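Local coordinates for polymerase X (Deinococcus radiodurans, PDB 2W9M), which probably extends DNA strands from deoxyribonucleoside triphosphates as a family X DNA polymerase, and carries a zinc-binding PHP domain, at residues S335-I344 / A371-Q382; R196-P206 / P232-R243. All coordinates share one frame; numbering follows the deposited sequence.

Overall arrangement
The two contacts belong to separate halves of an extended polypeptide and do not touch: their centres lie 47 Å apart and their nearest atoms about 28 Å. Contact 2 comes first along the chain and closes before contact 1 opens; it pairs strands 194-203 and 231-238 within the polymerase X region, away from the zinc sites. Contact 1 packs the loop after strand 329-333 against the loop and first turns of helix 376-391 in the PHP domain and supplies D339 to one zinc ion, whose remaining protein ligands are H364 and H518; another zinc lies about 7 Å from the D339 side chain. The contacts lie on opposite sides of the chain's centre.

Contact 1: S335-I344 / A371-Q382; sequences STWSDGGASI and ANGLTIERLREQ. With ZN (zinc ion), chain C.
The indole of W337 lies against the first turns of helix 376-391, with the stem of Q382 over one face. Q382 CB sits 3.8 Å from the centroid of the six-membered ring of W337, only 7° off its normal, a well-centred CH-pi contact, while W337 CH2 comes within 3.4 Å of Q382 N. Tryptophan suits the place because its broad face can cover a whole helix turn, with E381 CB near the far end, and its NE1 can still bond to E385. Q382 has its CG anti to the backbone N (chi1 -179°), which carries the extended chain along the ring to its amide; the amide plane stands 69° from the indole, and NE2 makes a weak bond to D363.

Beyond the ring the backbone is gripped by side chains of the other segment, R378 from the helix and N372 from the loop before it. R378 NH2 donates to W337 O at 2.5 Å, on a lone pair in the carbonyl plane, and N372 ND2 donates to S338 O at 2.9 Å. S338, small and buried, turns its hydroxyl between two backbone groups: OG bonds to H364 N and more weakly to A371 O, 3.4 Å away. An ST turn, S335 OG accepting from W337 N, helps shape this bend.

Next along the chain, D339 clasps a zinc ion with both carboxylate oxygens, OD2 being the nearer at 2.3 Å, and A371 CB packs 3.6 Å from that same OD2. H364 and H518 complete the protein ligands. These loops follow neighbouring strands of the parallel sheet, as metal-bearing loops do in PHP barrels. Since S338 holds the backbone of the zinc ligand H364 and directly precedes D339, the polar bonds here probably set two ligands of one metal relative to each other.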
loop_
_atom_site.group_PDB
_atom_site.type_symbol
_atom_site.label_atom_id
_atom_site.label_comp_id
_atom_site.label_asym_id
_atom_site.label_seq_id
_atom_site.Cartn_x
_atom_site.Cartn_y
_atom_site.Cartn_z
ATOM N N SER A 335 -4.137 -6.257 14.107
ATOM C CA SER A 335 -3.817 -5.943 15.492
ATOM C C SER A 335 -2.733 -6.870 16.027
ATOM O O SER A 335 -2.227 -7.742 15.318
ATOM C CB SER A 335 -5.062 -6.084 16.367
ATOM O OG SER A 335 -5.386 -7.453 16.573
ATOM N N THR A 336 -2.401 -6.682 17.297
ATOM C CA THR A 336 -1.442 -7.530 17.993
ATOM C C THR A 336 -1.820 -9.017 17.970
ATOM O O THR A 336 -0.944 -9.882 18.025
ATOM C CB THR A 336 -1.243 -7.039 19.437
ATOM O OG1 THR A 336 -0.085 -6.195 19.486
ATOM C CG2 THR A 336 -1.056 -8.207 20.389
ATOM N N TRP A 337 -3.118 -9.308 17.876
ATOM C CA TRP A 337 -3.597 -10.687 17.760
ATOM C C TRP A 337 -2.946 -11.427 16.592
ATOM O O TRP A 337 -2.729 -12.637 16.650
ATOM C CB TRP A 337 -5.120 -10.717 17.586
ATOM C CG TRP A 337 -5.871 -10.406 18.831
ATOM C CD1 TRP A 337 -6.236 -9.171 19.284
ATOM C CD2 TRP A 337 -6.355 -11.346 19.792
ATOM N NE1 TRP A 337 -6.919 -9.285 20.469
ATOM C CE2 TRP A 337 -7.002 -10.613 20.806
ATOM C CE3 TRP A 337 -6.304 -12.740 19.896
ATOM C CZ2 TRP A 337 -7.593 -11.224 21.910
ATOM C CZ3 TRP A 337 -6.890 -13.348 20.996
ATOM C CH2 TRP A 337 -7.527 -12.590 21.986
ATOM N N SER A 338 -2.650 -10.693 15.525
ATOM C CA SER A 338 -2.074 -11.275 14.321
ATOM C C SER A 338 -0.624 -10.810 14.162
ATOM O O SER A 338 0.230 -11.095 15.006
ATOM C CB SER A 338 -2.900 -10.856 13.102
ATOM O OG SER A 338 -2.749 -11.767 12.034
ATOM N N ASP A 339 -0.357 -10.082 13.081
ATOM C CA ASP A 339 0.964 -9.519 12.850
ATOM C C ASP A 339 0.947 -7.990 12.868
ATOM O O ASP A 339 1.783 -7.350 12.245
ATOM C CB ASP A 339 1.562 -10.045 11.544
ATOM C CG ASP A 339 0.768 -9.625 10.320
ATOM O OD1 ASP A 339 -0.372 -9.138 10.480
ATOM O OD2 ASP A 339 1.284 -9.783 9.190
ATOM N N GLY A 340 -0.005 -7.413 13.592
ATOM C CA GLY A 340 -0.047 -5.975 13.790
ATOM C C GLY A 340 0.829 -5.551 14.953
ATOM O O GLY A 340 1.403 -6.394 15.647
ATOM N N GLY A 341 0.934 -4.246 15.175
ATOM C CA GLY A 341 1.796 -3.728 16.224
ATOM C C GLY A 341 1.062 -3.012 17.344
ATOM O O GLY A 341 1.679 -2.536 18.298
ATOM N N ALA A 342 -0.257 -2.930 17.229
ATOM C CA ALA A 342 -1.068 -2.256 18.230
ATOM C C ALA A 342 -2.266 -3.113 18.630
ATOM O O ALA A 342 -2.670 -4.013 17.895
ATOM C CB ALA A 342 -1.528 -0.900 17.711
ATOM N N SER A 343 -2.826 -2.833 19.802
ATOM C CA SER A 343 -4.018 -3.534 20.258
ATOM C C SER A 343 -5.211 -3.045 19.458
ATOM O O SER A 343 -5.133 -2.021 18.782
ATOM C CB SER A 343 -4.258 -3.265 21.741
ATOM O OG SER A 343 -4.711 -1.935 21.939
ATOM N N ILE A 344 -6.317 -3.775 19.542
ATOM C CA ILE A 344 -7.550 -3.380 18.873
ATOM C C ILE A 344 -8.058 -2.033 19.389
ATOM O O ILE A 344 -8.613 -1.240 18.626
ATOM C CB ILE A 344 -8.652 -4.453 19.032
ATOM C CG1 ILE A 344 -8.237 -5.751 18.336
ATOM C CG2 ILE A 344 -9.979 -3.959 18.471
ATOM C CD1 ILE A 344 -9.295 -6.832 18.390
ATOM N N ALA A 371 2.727 -15.146 10.038
ATOM C CA ALA A 371 2.113 -13.860 10.347
ATOM C C ALA A 371 1.253 -13.952 11.607
ATOM O O ALA A 371 0.405 -13.097 11.855
ATOM C CB ALA A 371 1.291 -13.382 9.174
ATOM N N ASN A 372 1.478 -15.003 12.393
ATOM C CA ASN A 372 0.784 -15.192 13.662
ATOM C C ASN A 372 -0.730 -15.282 13.501
ATOM O O ASN A 372 -1.483 -14.669 14.257
ATOM C CB ASN A 372 1.158 -14.069 14.637
ATOM C CG ASN A 372 0.766 -14.378 16.070
ATOM O OD1 ASN A 372 0.850 -15.521 16.524
ATOM N ND2 ASN A 372 0.343 -13.350 16.797
ATOM N N GLY A 373 -1.167 -16.052 12.510
ATOM C CA GLY A 373 -2.581 -16.213 12.230
ATOM C C GLY A 373 -3.342 -16.812 13.399
ATOM O O GLY A 373 -2.773 -17.508 14.230
ATOM N N LEU A 374 -4.643 -16.545 13.447
ATOM C CA LEU A 374 -5.488 -16.991 14.545
ATOM C C LEU A 374 -6.106 -18.371 14.318
ATOM O O LEU A 374 -6.781 -18.601 13.322
ATOM C CB LEU A 374 -6.603 -15.977 14.794
ATOM C CG LEU A 374 -6.256 -14.757 15.641
ATOM C CD1 LEU A 374 -5.229 -13.899 14.935
ATOM C CD2 LEU A 374 -7.504 -13.947 15.950
ATOM N N THR A 375 -5.870 -19.284 15.255
ATOM C CA THR A 375 -6.604 -20.539 15.303
ATOM C C THR A 375 -8.070 -20.225 15.594
ATOM O O THR A 375 -8.412 -19.083 15.914
ATOM C CB THR A 375 -6.066 -21.454 16.415
ATOM O OG1 THR A 375 -6.003 -20.728 17.652
ATOM C CG2 THR A 375 -4.673 -21.960 16.062
ATOM N N ILE A 376 -8.939 -21.224 15.488
ATOM C CA ILE A 376 -10.352 -21.015 15.796
ATOM C C ILE A 376 -10.535 -20.562 17.244
ATOM O O ILE A 376 -11.306 -19.649 17.526
ATOM C CB ILE A 376 -11.196 -22.280 15.533
ATOM C CG1 ILE A 376 -11.270 -22.562 14.033
ATOM C CG2 ILE A 376 -12.599 -22.120 16.100
ATOM C CD1 ILE A 376 -12.094 -23.781 13.675
ATOM N N GLU A 377 -9.809 -21.199 18.157
ATOM C CA GLU A 377 -9.895 -20.879 19.580
ATOM C C GLU A 377 -9.418 -19.463 19.906
ATOM O O GLU A 377 -10.030 -18.768 20.717
ATOM C CB GLU A 377 -9.129 -21.918 20.408
ATOM C CG GLU A 377 -8.012 -22.625 19.645
ATOM C CD GLU A 377 -8.532 -23.693 18.688
ATOM O OE1 GLU A 377 -9.556 -24.333 19.009
ATOM O OE2 GLU A 377 -7.917 -23.893 17.616
ATOM N N ARG A 378 -8.327 -19.036 19.280
ATOM C CA ARG A 378 -7.835 -17.675 19.481
ATOM C C ARG A 378 -8.780 -16.636 18.878
ATOM O O ARG A 378 -8.909 -15.525 19.394
ATOM C CB ARG A 378 -6.435 -17.506 18.899
ATOM C CG ARG A 378 -5.331 -18.102 19.745
ATOM C CD ARG A 378 -3.980 -17.749 19.159
ATOM N NE ARG A 378 -3.695 -16.324 19.293
ATOM C CZ ARG A 378 -3.129 -15.580 18.347
ATOM N NH1 ARG A 378 -2.799 -16.117 17.179
ATOM N NH2 ARG A 378 -2.907 -14.292 18.569
ATOM N N LEU A 379 -9.434 -16.996 17.778
ATOM C CA LEU A 379 -10.428 -16.116 17.178
ATOM C C LEU A 379 -11.595 -15.900 18.135
ATOM O O LEU A 379 -12.119 -14.794 18.246
ATOM C CB LEU A 379 -10.941 -16.690 15.857
ATOM C CG LEU A 379 -12.047 -15.861 15.202
ATOM C CD1 LEU A 379 -11.503 -14.509 14.756
ATOM C CD2 LEU A 379 -12.660 -16.605 14.030
ATOM N N ARG A 380 -12.005 -16.962 18.826
ATOM C CA ARG A 380 -13.110 -16.853 19.771
ATOM C C ARG A 380 -12.723 -15.927 20.917
ATOM O O ARG A 380 -13.545 -15.147 21.400
ATOM C CB ARG A 380 -13.539 -18.227 20.289
ATOM C CG ARG A 380 -13.875 -19.230 19.185
ATOM C CD ARG A 380 -15.159 -20.004 19.476
ATOM N NE ARG A 380 -15.162 -20.635 20.797
ATOM C CZ ARG A 380 -15.682 -20.083 21.892
ATOM N NH1 ARG A 380 -16.234 -18.880 21.829
ATOM N NH2 ARG A 380 -15.646 -20.731 23.050
ATOM N N GLU A 381 -11.461 -16.000 21.331
ATOM C CA GLU A 381 -10.934 -15.100 22.353
ATOM C C GLU A 381 -10.891 -13.645 21.882
ATOM O O GLU A 381 -11.175 -12.728 22.657
ATOM C CB GLU A 381 -9.550 -15.554 22.822
ATOM C CG GLU A 381 -9.570 -16.866 23.587
ATOM C CD GLU A 381 -8.232 -17.202 24.229
ATOM O OE1 GLU A 381 -8.218 -17.501 25.443
ATOM O OE2 GLU A 381 -7.198 -17.168 23.525
ATOM N N GLN A 382 -10.541 -13.429 20.617
ATOM C CA GLN A 382 -10.549 -12.077 20.067
ATOM C C GLN A 382 -11.964 -11.501 20.079
ATOM O O GLN A 382 -12.169 -10.339 20.431
ATOM C CB GLN A 382 -9.984 -12.048 18.643
ATOM C CG GLN A 382 -9.954 -10.653 18.014
ATOM C CD GLN A 382 -9.559 -10.676 16.547
ATOM O OE1 GLN A 382 -10.313 -11.145 15.689
ATOM N NE2 GLN A 382 -8.375 -10.161 16.251
HETATM ZN ZN ZN C . -0.481 -9.075 7.916
#

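Contact 2: R196-P206 / P232-R243; sequences RAAELTVTGTP and PVEIACAPAEAR
R196 NH2 meets E234 OE2 at 2.5 Å in a salt bridge, guanidinium and carboxylate planes 70° apart, and R250 takes the other oxygen of E234. The bridge stands at one end of a parallel strand pair, 198-203 beside 232-238, inside a mixed sheet that is probably the palm of the family X polymerase. Backbone bonds pass back and forth between the strands: A198 N gives to P232 O at 2.8 Å, E234 N gives back to A198 O, and L200 N gives to E234 O at 3.0 Å. A198, L200 and V233 are apolar on the face that helix 163-176 covers; T201, A236 and A238 on the other meet L246, the alanines leaving room for it.

R243 has its CG anti to the backbone N (chi1 166°) but bends at chi2 and chi3, folding its guanidinium over the first strand, with V202 N 3.4 Å above its plane. A leucine in its place would lack the NH2 that bonds to S181 O, and is likely to leave that carbonyl without this mate and V202 N without the flat group over it. C237 SG lies 4.0 Å from P206 CD, and a bound mercury(II) ion sits about 3 Å from the C237 side chain.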
loop_
_atom_site.group_PDB
_atom_site.type_symbol
_atom_site.label_atom_id
_atom_site.label_comp_id
_atom_site.label_asym_id
_atom_site.label_seq_id
_atom_site.Cartn_x
_atom_site.Cartn_y
_atom_site.Cartn_z
ATOM N N ARG A 196 9.014 8.461 -10.359
ATOM C CA ARG A 196 10.390 8.669 -10.806
ATOM C C ARG A 196 11.166 9.622 -9.902
ATOM O O ARG A 196 12.385 9.506 -9.768
ATOM C CB ARG A 196 10.425 9.179 -12.248
ATOM C CG ARG A 196 9.620 10.448 -12.484
ATOM C CD ARG A 196 9.644 10.857 -13.957
ATOM N NE ARG A 196 10.510 12.003 -14.221
ATOM C CZ ARG A 196 11.839 11.964 -14.221
ATOM N NH1 ARG A 196 12.481 10.835 -13.954
ATOM N NH2 ARG A 196 12.529 13.064 -14.482
ATOM N N ALA A 197 10.460 10.565 -9.289
ATOM C CA ALA A 197 11.099 11.529 -8.404
ATOM C C ALA A 197 10.087 12.321 -7.589
ATOM O O ALA A 197 8.901 12.356 -7.914
ATOM C CB ALA A 197 11.973 12.479 -9.210
ATOM N N ALA A 198 10.563 12.953 -6.520
ATOM C CA ALA A 198 9.757 13.928 -5.800
ATOM C C ALA A 198 9.741 15.217 -6.612
ATOM O O ALA A 198 10.700 15.987 -6.586
ATOM C CB ALA A 198 10.326 14.177 -4.420
ATOM N N GLU A 199 8.656 15.435 -7.348
ATOM C CA GLU A 199 8.541 16.601 -8.214
ATOM C C GLU A 199 7.690 17.695 -7.580
ATOM O O GLU A 199 6.619 17.437 -7.028
ATOM C CB GLU A 199 7.969 16.204 -9.574
ATOM C CG GLU A 199 8.954 15.461 -10.476
ATOM C CD GLU A 199 8.267 14.729 -11.622
ATOM O OE1 GLU A 199 8.371 15.198 -12.778
ATOM O OE2 GLU A 199 7.617 13.687 -11.365
ATOM N N LEU A 200 8.177 18.923 -7.672
ATOM C CA LEU A 200 7.521 20.066 -7.061
ATOM C C LEU A 200 7.447 21.184 -8.093
ATOM O O LEU A 200 8.286 21.280 -8.988
ATOM C CB LEU A 200 8.330 20.532 -5.846
ATOM C CG LEU A 200 7.613 20.840 -4.532
ATOM C CD1 LEU A 200 6.628 19.737 -4.197
ATOM C CD2 LEU A 200 8.620 21.012 -3.405
ATOM N N THR A 201 6.435 22.028 -7.979
ATOM C CA THR A 201 6.347 23.195 -8.839
ATOM C C THR A 201 6.350 24.452 -7.961
ATOM O O THR A 201 5.921 24.416 -6.809
ATOM C CB THR A 201 5.117 23.116 -9.765
ATOM O OG1 THR A 201 5.495 23.475 -11.100
ATOM C CG2 THR A 201 4.001 24.013 -9.267
ATOM N N VAL A 202 6.853 25.556 -8.499
ATOM C CA VAL A 202 7.172 26.723 -7.682
ATOM C C VAL A 202 7.224 27.992 -8.545
ATOM O O VAL A 202 7.636 27.933 -9.704
ATOM C CB VAL A 202 8.535 26.511 -6.979
ATOM C CG1 VAL A 202 9.344 27.796 -6.938
ATOM C CG2 VAL A 202 8.343 25.918 -5.586
ATOM N N THR A 203 6.793 29.130 -8.000
ATOM C CA THR A 203 6.978 30.407 -8.690
ATOM C C THR A 203 8.155 31.167 -8.086
ATOM O O THR A 203 8.305 31.235 -6.866
ATOM C CB THR A 203 5.732 31.316 -8.649
ATOM O OG1 THR A 203 5.722 32.064 -7.430
ATOM C CG2 THR A 203 4.452 30.510 -8.764
ATOM N N GLY A 204 8.989 31.739 -8.945
ATOM C CA GLY A 204 10.193 32.411 -8.497
ATOM C C GLY A 204 11.355 32.016 -9.382
ATOM O O GLY A 204 11.156 31.425 -10.438
ATOM N N THR A 205 12.568 32.336 -8.952
ATOM C CA THR A 205 13.756 32.052 -9.747
ATOM C C THR A 205 14.617 30.974 -9.088
ATOM O O THR A 205 14.514 30.744 -7.881
ATOM C CB THR A 205 14.593 33.333 -9.966
ATOM O OG1 THR A 205 15.250 33.698 -8.744
ATOM C CG2 THR A 205 13.697 34.480 -10.422
ATOM N N PRO A 206 15.468 30.304 -9.883
ATOM C CA PRO A 206 16.343 29.242 -9.365
ATOM C C PRO A 206 17.197 29.695 -8.178
ATOM O O PRO A 206 17.718 28.856 -7.442
ATOM C CB PRO A 206 17.234 28.910 -10.566
ATOM C CG PRO A 206 16.412 29.282 -11.757
ATOM C CD PRO A 206 15.606 30.478 -11.340
ATOM N N PRO A 232 15.253 10.998 -5.413
ATOM C CA PRO A 232 15.522 12.000 -6.452
ATOM C C PRO A 232 14.508 13.146 -6.400
ATOM O O PRO A 232 13.314 12.914 -6.186
ATOM C CB PRO A 232 15.360 11.211 -7.754
ATOM C CG PRO A 232 15.585 9.787 -7.367
ATOM C CD PRO A 232 15.041 9.656 -5.980
ATOM N N VAL A 233 14.989 14.369 -6.592
ATOM C CA VAL A 233 14.149 15.550 -6.467
ATOM C C VAL A 233 14.260 16.449 -7.689
ATOM O O VAL A 233 15.349 16.659 -8.214
ATOM C CB VAL A 233 14.531 16.371 -5.223
ATOM C CG1 VAL A 233 13.914 17.755 -5.286
ATOM C CG2 VAL A 233 14.098 15.651 -3.959
ATOM N N GLU A 234 13.124 16.972 -8.139
ATOM C CA GLU A 234 13.103 17.946 -9.223
ATOM C C GLU A 234 12.178 19.097 -8.878
ATOM O O GLU A 234 11.020 18.892 -8.521
ATOM C CB GLU A 234 12.651 17.305 -10.533
ATOM C CG GLU A 234 13.659 16.350 -11.137
ATOM C CD GLU A 234 13.194 15.783 -12.462
ATOM O OE1 GLU A 234 12.681 16.557 -13.299
ATOM O OE2 GLU A 234 13.346 14.561 -12.664
ATOM N N ILE A 235 12.700 20.312 -8.984
ATOM C CA ILE A 235 11.915 21.499 -8.706
ATOM C C ILE A 235 11.975 22.402 -9.921
ATOM O O ILE A 235 13.053 22.779 -10.372
ATOM C CB ILE A 235 12.430 22.233 -7.450
ATOM C CG1 ILE A 235 12.277 21.330 -6.219
ATOM C CG2 ILE A 235 11.693 23.552 -7.252
ATOM C CD1 ILE A 235 12.747 21.955 -4.928
ATOM N N ALA A 236 10.810 22.709 -10.477
ATOM C CA ALA A 236 10.727 23.588 -11.631
ATOM C C ALA A 236 10.046 24.877 -11.213
ATOM O O ALA A 236 9.022 24.849 -10.532
ATOM C CB ALA A 236 9.962 22.921 -12.762
ATOM N N CYS A 237 10.618 26.006 -11.615
ATOM C CA CYS A 237 10.066 27.302 -11.250
ATOM C C CYS A 237 9.714 28.154 -12.468
ATOM O O CYS A 237 10.105 27.842 -13.592
ATOM C CB CYS A 237 11.021 28.047 -10.319
ATOM S SG CYS A 237 12.768 27.697 -10.625
ATOM N N ALA A 238 8.969 29.230 -12.228
ATOM C CA ALA A 238 8.484 30.103 -13.288
ATOM C C ALA A 238 8.022 31.429 -12.694
ATOM O O ALA A 238 7.721 31.504 -11.502
ATOM C CB ALA A 238 7.337 29.435 -14.032
ATOM N N PRO A 239 7.979 32.484 -13.518
ATOM C CA PRO A 239 7.399 33.759 -13.089
ATOM C C PRO A 239 5.920 33.574 -12.797
ATOM O O PRO A 239 5.303 32.686 -13.379
ATOM C CB PRO A 239 7.571 34.654 -14.318
ATOM C CG PRO A 239 8.669 34.026 -15.108
ATOM C CD PRO A 239 8.541 32.557 -14.877
ATOM N N ALA A 240 5.359 34.398 -11.917
ATOM C CA ALA A 240 3.957 34.266 -11.537
ATOM C C ALA A 240 3.027 34.172 -12.746
ATOM O O ALA A 240 1.998 33.505 -12.691
ATOM C CB ALA A 240 3.545 35.415 -10.635
ATOM N N GLU A 241 3.398 34.839 -13.833
ATOM C CA GLU A 241 2.545 34.911 -15.021
ATOM C C GLU A 241 2.638 33.671 -15.906
ATOM O O GLU A 241 1.827 33.484 -16.816
ATOM C CB GLU A 241 2.877 36.151 -15.849
ATOM C CG GLU A 241 2.648 37.460 -15.118
ATOM C CD GLU A 241 1.249 37.567 -14.542
ATOM O OE1 GLU A 241 0.270 37.337 -15.287
ATOM O OE2 GLU A 241 1.134 37.885 -13.340
ATOM N N ALA A 242 3.634 32.832 -15.645
ATOM C CA ALA A 242 3.836 31.623 -16.436
ATOM C C ALA A 242 3.496 30.368 -15.645
ATOM O O ALA A 242 3.391 29.281 -16.217
ATOM C CB ALA A 242 5.265 31.553 -16.947
ATOM N N ARG A 243 3.313 30.525 -14.335
ATOM C CA ARG A 243 3.078 29.387 -13.450
ATOM C C ARG A 243 2.038 28.415 -14.000
ATOM O O ARG A 243 2.252 27.205 -13.989
ATOM C CB ARG A 243 2.687 29.850 -12.043
ATOM C CG ARG A 243 2.117 28.731 -11.174
ATOM C CD ARG A 243 3.140 27.622 -10.929
ATOM N NE ARG A 243 3.886 27.876 -9.708
ATOM C CZ ARG A 243 3.608 27.319 -8.534
ATOM N NH1 ARG A 243 2.610 26.450 -8.415
ATOM N NH2 ARG A 243 4.333 27.630 -7.476
#